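Local coordinates for DNA mismatch repair protein MLH3 (Saccharomyces cerevisiae S288C, PDB 6RMN) that helps correct insertion-deletion loops in DNA mismatch repair as the MLH3 subunit of the MutLbeta heterodimer, here represented by its zinc-binding C-terminal region, at residues W103-E108 with L119-P125. Residues are numbered along the deposited sequence; the frame is centred on the assembly and turned at random.
Sequences WGIGYE and LEIKTLP
G106-E108 pairs antiparallel with E120-T123, the short strand axes 160° apart, as the two arms of a beta hairpin, E108 and E120 exchanging both backbone bonds and G106 N giving its hydrogen to T123 O. G106 O takes two donors, K122 N at 2.7 Å and T123 N at 3.2 Å, the second in the carbonyl plane. This is a classic beta bulge: K122 and T123 together face G106, and the register slips by one before Y107 meets I121. T123 has OG1 set between its backbone N and carbonyl carbon (chi1 76°), which brings the hydroxyl to G104 O; it donates over 2.9 Å from above the carbonyl plane. A valine here would probably leave G104 O without that hydrogen bond and weaken the hold on the turn leading into the strand. G104 itself, at positive phi, closes a Schellman motif at the end of helix 87-101. On the face of Y107 and I121, CD1 of L119 reaches over the Y107 ring, 4.0 Å from its centroid, a CH-pi contact, while Y107 OH is hydrogen-bonded to F93 O of that helix. I105 CG1 touches L124 CD2 at 4.0 Å and P125 CD at 3.9 Å, and I105 also touches L128 of helix 126-132. E108, on the face it shares with E120 and T123, bends at chi2, and its CG meets CE of the extended K122 chain at 3.9 Å; their opposite charges stay 4.6 Å apart, OE2 to NZ.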
ATOM      1  N   TRP B 103     -28.759   8.265  31.429  1.00 43.37           N
ATOM      2  CA  TRP B 103     -27.603   7.376  31.351  1.00 41.91           C
ATOM      3  C   TRP B 103     -27.794   6.082  32.154  1.00 46.39           C
ATOM      4  O   TRP B 103     -26.825   5.370  32.386  1.00 45.09           O
ATOM      5  CB  TRP B 103     -26.331   8.118  31.795  1.00 39.85           C
ATOM      6  CG  TRP B 103     -26.026   9.319  30.954  1.00 40.24           C
ATOM      7  CD1 TRP B 103     -26.238  10.629  31.282  1.00 43.69           C
ATOM      8  CD2 TRP B 103     -25.533   9.315  29.604  1.00 39.20           C
ATOM      9  NE1 TRP B 103     -25.863  11.444  30.236  1.00 43.22           N
ATOM     10  CE2 TRP B 103     -25.439  10.661  29.188  1.00 43.33           C
ATOM     11  CE3 TRP B 103     -25.149   8.300  28.709  1.00 39.53           C
ATOM     12  CZ2 TRP B 103     -24.944  11.021  27.929  1.00 42.16           C
ATOM     13  CZ3 TRP B 103     -24.682   8.659  27.453  1.00 40.63           C
ATOM     14  CH2 TRP B 103     -24.616  10.004  27.063  1.00 41.82           C
ATOM     15  N   GLY B 104     -29.032   5.786  32.551  1.00 44.97           N
ATOM     16  CA  GLY B 104     -29.369   4.583  33.301  1.00 45.52           C
ATOM     17  C   GLY B 104     -29.049   4.636  34.782  1.00 50.68           C
ATOM     18  O   GLY B 104     -29.185   3.624  35.475  1.00 51.47           O
ATOM     19  N   ILE B 105     -28.630   5.812  35.283  1.00 46.42           N
ATOM     20  CA  ILE B 105     -28.286   6.013  36.691  1.00 46.19           C
ATOM     21  C   ILE B 105     -29.528   6.566  37.395  1.00 52.71           C
ATOM     22  O   ILE B 105     -29.867   7.736  37.221  1.00 52.68           O
ATOM     23  CB  ILE B 105     -27.010   6.909  36.851  1.00 47.95           C
ATOM     24  CG1 ILE B 105     -25.798   6.316  36.082  1.00 45.98           C
ATOM     25  CG2 ILE B 105     -26.670   7.171  38.337  1.00 48.46           C
ATOM     26  CD1 ILE B 105     -24.905   7.316  35.452  1.00 47.43           C
ATOM     27  N   GLY B 106     -30.220   5.690  38.133  1.00 50.86           N
ATOM     28  CA  GLY B 106     -31.446   6.023  38.844  1.00 51.71           C
ATOM     29  C   GLY B 106     -31.251   6.093  40.340  1.00 57.42           C
ATOM     30  O   GLY B 106     -30.840   5.110  40.951  1.00 57.87           O
ATOM     31  N   TYR B 107     -31.526   7.255  40.943  1.00 54.65           N
ATOM     32  CA  TYR B 107     -31.377   7.414  42.387  1.00 55.48           C
ATOM     33  C   TYR B 107     -32.503   8.218  43.023  1.00 64.79           C
ATOM     34  O   TYR B 107     -33.378   8.739  42.323  1.00 64.78           O
ATOM     35  CB  TYR B 107     -29.988   7.988  42.774  1.00 54.90           C
ATOM     36  CG  TYR B 107     -29.616   9.304  42.122  1.00 53.90           C
ATOM     37  CD1 TYR B 107     -30.182  10.503  42.551  1.00 56.24           C
ATOM     38  CD2 TYR B 107     -28.665   9.357  41.111  1.00 52.72           C
ATOM     39  CE1 TYR B 107     -29.834  11.718  41.963  1.00 55.67           C
ATOM     40  CE2 TYR B 107     -28.303  10.565  40.522  1.00 53.32           C
ATOM     41  CZ  TYR B 107     -28.893  11.743  40.949  1.00 58.53           C
ATOM     42  OH  TYR B 107     -28.529  12.938  40.383  1.00 54.98           O
ATOM     43  N   GLU B 108     -32.468   8.299  44.369  1.00 65.40           N
ATOM     44  CA  GLU B 108     -33.370   9.065  45.229  1.00 67.59           C
ATOM     45  C   GLU B 108     -32.523   9.750  46.298  1.00 74.75           C
ATOM     46  O   GLU B 108     -31.634   9.116  46.871  1.00 74.23           O
ATOM     47  CB  GLU B 108     -34.436   8.162  45.894  1.00 69.96           C
ATOM     48  CG  GLU B 108     -35.491   7.596  44.947  1.00 83.88           C
ATOM     49  CD  GLU B 108     -36.355   8.586  44.184  1.00115.37           C
ATOM     50  OE1 GLU B 108     -36.750   9.622  44.770  1.00116.98           O
ATOM     51  OE2 GLU B 108     -36.650   8.316  42.997  1.00113.58           O
ATOM     52  N   LEU B 119     -27.784   9.093  49.400  1.00 71.30           N
ATOM     53  CA  LEU B 119     -28.068   8.895  47.982  1.00 68.38           C
ATOM     54  C   LEU B 119     -28.295   7.398  47.759  1.00 70.53           C
ATOM     55  O   LEU B 119     -27.352   6.608  47.840  1.00 69.56           O
ATOM     56  CB  LEU B 119     -26.890   9.407  47.124  1.00 67.23           C
ATOM     57  CG  LEU B 119     -27.114   9.517  45.621  1.00 69.14           C
ATOM     58  CD1 LEU B 119     -27.952  10.718  45.284  1.00 68.80           C
ATOM     59  CD2 LEU B 119     -25.787   9.619  44.891  1.00 70.35           C
ATOM     60  N   GLU B 120     -29.555   7.010  47.527  1.00 66.61           N
ATOM     61  CA  GLU B 120     -29.910   5.613  47.307  1.00 66.27           C
ATOM     62  C   GLU B 120     -29.930   5.336  45.819  1.00 66.59           C
ATOM     63  O   GLU B 120     -30.842   5.796  45.131  1.00 65.28           O
ATOM     64  CB  GLU B 120     -31.271   5.298  47.950  1.00 68.86           C
ATOM     65  CG  GLU B 120     -31.736   3.856  47.822  1.00 81.44           C
ATOM     66  CD  GLU B 120     -33.170   3.615  48.259  1.00114.07           C
ATOM     67  OE1 GLU B 120     -33.390   2.687  49.071  1.00117.34           O
ATOM     68  OE2 GLU B 120     -34.075   4.347  47.791  1.00110.29           O
ATOM     69  N   ILE B 121     -28.929   4.589  45.321  1.00 62.00           N
ATOM     70  CA  ILE B 121     -28.856   4.222  43.909  1.00 60.30           C
ATOM     71  C   ILE B 121     -29.703   2.976  43.667  1.00 64.17           C
ATOM     72  O   ILE B 121     -29.450   1.919  44.253  1.00 64.94           O
ATOM     73  CB  ILE B 121     -27.403   4.123  43.361  1.00 62.79           C
ATOM     74  CG1 ILE B 121     -26.758   5.518  43.272  1.00 63.41           C
ATOM     75  CG2 ILE B 121     -27.375   3.475  41.987  1.00 61.88           C
ATOM     76  CD1 ILE B 121     -25.819   5.822  44.361  1.00 74.18           C
ATOM     77  N   LYS B 122     -30.723   3.129  42.809  1.00 59.38           N
ATOM     78  CA  LYS B 122     -31.680   2.100  42.416  1.00 59.05           C
ATOM     79  C   LYS B 122     -31.256   1.350  41.154  1.00 61.26           C
ATOM     80  O   LYS B 122     -31.335   0.123  41.132  1.00 62.07           O
ATOM     81  CB  LYS B 122     -33.089   2.701  42.270  1.00 61.86           C
ATOM     82  CG  LYS B 122     -33.671   3.179  43.600  1.00 72.44           C
ATOM     83  CD  LYS B 122     -35.138   3.566  43.498  1.00 86.43           C
ATOM     84  CE  LYS B 122     -35.758   3.748  44.867  1.00100.64           C
ATOM     85  NZ  LYS B 122     -37.209   4.066  44.786  1.00111.49           N
ATOM     86  N   THR B 123     -30.836   2.070  40.099  1.00 55.00           N
ATOM     87  CA  THR B 123     -30.419   1.449  38.836  1.00 53.69           C
ATOM     88  C   THR B 123     -29.075   1.975  38.359  1.00 53.80           C
ATOM     89  O   THR B 123     -28.729   3.126  38.618  1.00 52.07           O
ATOM     90  CB  THR B 123     -31.486   1.594  37.709  1.00 64.12           C
ATOM     91  OG1 THR B 123     -31.480   2.922  37.182  1.00 64.39           O
ATOM     92  CG2 THR B 123     -32.898   1.190  38.141  1.00 63.84           C
ATOM     93  N   LEU B 124     -28.337   1.125  37.630  1.00 49.26           N
ATOM     94  CA  LEU B 124     -27.056   1.452  37.008  1.00 47.15           C
ATOM     95  C   LEU B 124     -26.965   0.777  35.651  1.00 50.81           C
ATOM     96  O   LEU B 124     -27.439  -0.347  35.540  1.00 51.80           O
ATOM     97  CB  LEU B 124     -25.880   0.980  37.877  1.00 47.07           C
ATOM     98  CG  LEU B 124     -25.470   1.824  39.089  1.00 50.78           C
ATOM     99  CD1 LEU B 124     -24.185   1.264  39.681  1.00 50.86           C
ATOM    100  CD2 LEU B 124     -25.255   3.300  38.715  1.00 49.91           C
ATOM    101  N   PRO B 125     -26.344   1.385  34.610  1.00 46.83           N
ATOM    102  CA  PRO B 125     -26.195   0.658  33.334  1.00 46.62           C
ATOM    103  C   PRO B 125     -25.169  -0.471  33.492  1.00 51.95           C
ATOM    104  O   PRO B 125     -24.373  -0.431  34.432  1.00 52.45           O
ATOM    105  CB  PRO B 125     -25.712   1.737  32.365  1.00 46.92           C
ATOM    106  CG  PRO B 125     -24.997   2.720  33.214  1.00 50.83           C
ATOM    107  CD  PRO B 125     -25.702   2.718  34.553  1.00 47.68           C
TER